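Local coordinates for discoidin-2 (Dictyostelium discoideum, PDB 2VM9), which binds galactose and N-acetylgalactosamine as a homotrimeric, calcium-binding lectin and may take part in spore coat formation, at the interface of chains A and B. Residues are numbered along the deposited sequence; one frame, centred on the assembly and turned at random. Chains: chain A/B, Discoidin-2.

The interface of chains A and B. Residues chain A 23-24, 55-56; chain B 40, 45-47.
A:Ser55 is gripped by two side chains of chain B. Its hydroxyl OG donates a hydrogen bond to the carboxylate oxygen OD2 of B:Asp47, 2.5 Å away. OD2 is met on its anti side, 21° out of the carboxylate plane. The same hydroxyl accepts from guanidinium NH1 of B:Arg45 at 2.9 Å, close to the plane of that group. NH2 of B:Arg45 adds weak bonds to OG and the carbonyl O of A:Ser55. OG stands anti to the backbone N (chi1 -178°), which turns it toward chain B. Within chain B, the backbone N of B:Ser40 donates to the syn lone pair of B:Asp47 OD2 at 2.8 Å. OD2 thus accepts from both A:Ser55 OG and B:Ser40 N, which should help to fix the carboxylate.

The guanidinium of B:Arg45 runs parallel to the ring of A:Tyr24, within 6°, but is slipped to its CE1 edge. CE1 meets the guanidinium face near its rim, 3.7 Å from CZ of B:Arg45. The extended arginine chain carries its CD past the tyrosine OH. The CG2 methyl of A:Val56 touches CA of B:Ser40 at 3.9 Å.

Water 2 links NH1 of B:Arg45 to the carbonyl O of A:Tyr24, 2.8 Å from the water. Water 1 joins the backbone N and O of A:Asp23 to the carbonyl O of B:Asp47.

B:Ser40 and B:Asp47 also belong to the calcium site of chain B, so calcium binding probably helps to shape this loop for the contact. The patch joins loops of neighbouring N-terminal F5/8 type C beta-sandwich domains, away from the lectin domains. On chain A, A:Asp23 and A:Tyr24 precede the 3-10 helix 26-28, and A:Ser55 and A:Val56 follow strand 52-53.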
# COMPACT_ATOMS: atom_id res chain seq x y z
N ASP A 23 26.89 11.80 6.37
CA ASP A 23 27.10 12.54 5.10
C ASP A 23 28.29 13.45 5.34
O ASP A 23 28.35 14.14 6.36
CB ASP A 23 25.92 13.46 4.79
CG ASP A 23 24.68 12.72 4.34
OD1 ASP A 23 24.79 11.54 3.89
OD2 ASP A 23 23.60 13.36 4.40
N TYR A 24 29.23 13.50 4.40
CA TYR A 24 30.33 14.45 4.55
C TYR A 24 29.79 15.85 4.84
O TYR A 24 30.33 16.59 5.69
CB TYR A 24 31.19 14.47 3.29
CG TYR A 24 32.51 15.09 3.62
CD1 TYR A 24 33.50 14.34 4.27
CD2 TYR A 24 32.77 16.42 3.30
CE1 TYR A 24 34.72 14.92 4.62
CE2 TYR A 24 34.00 17.02 3.65
CZ TYR A 24 34.95 16.26 4.31
OH TYR A 24 36.18 16.82 4.63
N SER A 55 30.53 10.76 6.00
CA SER A 55 31.43 11.61 6.78
C SER A 55 32.56 10.79 7.43
O SER A 55 33.75 11.11 7.31
CB SER A 55 30.69 12.42 7.83
OG SER A 55 31.64 13.25 8.51
N VAL A 56 32.16 9.72 8.10
CA VAL A 56 33.08 8.78 8.77
C VAL A 56 33.51 7.72 7.78
O VAL A 56 32.71 7.22 7.01
CB VAL A 56 32.33 8.14 9.96
CG1 VAL A 56 33.19 7.01 10.59
CG2 VAL A 56 31.99 9.23 10.98
N SER B 40 30.86 12.68 12.40
CA SER B 40 32.28 12.72 12.73
C SER B 40 32.53 13.51 14.01
O SER B 40 31.89 14.55 14.25
CB SER B 40 33.10 13.31 11.58
OG SER B 40 34.47 13.33 11.95
N ARG B 45 35.98 20.28 11.15
CA ARG B 45 35.07 20.44 10.02
C ARG B 45 33.65 20.17 10.51
O ARG B 45 33.45 19.42 11.46
CB ARG B 45 35.43 19.48 8.87
CG ARG B 45 35.31 17.98 9.22
CD ARG B 45 35.70 17.09 8.00
NE ARG B 45 35.82 15.69 8.41
CZ ARG B 45 34.82 14.80 8.35
NH1 ARG B 45 33.64 15.17 7.87
NH2 ARG B 45 35.01 13.56 8.77
N PHE B 46 32.69 20.79 9.84
CA PHE B 46 31.29 20.64 10.21
C PHE B 46 30.60 19.77 9.16
O PHE B 46 30.48 20.16 8.00
CB PHE B 46 30.63 22.02 10.28
CG PHE B 46 29.22 21.98 10.79
CD1 PHE B 46 28.97 21.56 12.08
CD2 PHE B 46 28.16 22.35 9.97
CE1 PHE B 46 27.68 21.49 12.57
CE2 PHE B 46 26.85 22.29 10.46
CZ PHE B 46 26.62 21.87 11.75
N ASP B 47 30.16 18.59 9.58
CA ASP B 47 29.49 17.67 8.68
C ASP B 47 27.97 17.64 8.91
O ASP B 47 27.25 16.78 8.36
CB ASP B 47 30.09 16.26 8.77
CG ASP B 47 30.13 15.68 10.20
OD1 ASP B 47 29.94 16.44 11.17
OD2 ASP B 47 30.38 14.46 10.33
O HOH W 1 26.67 13.69 8.74
O HOH W 2 32.66 17.58 6.83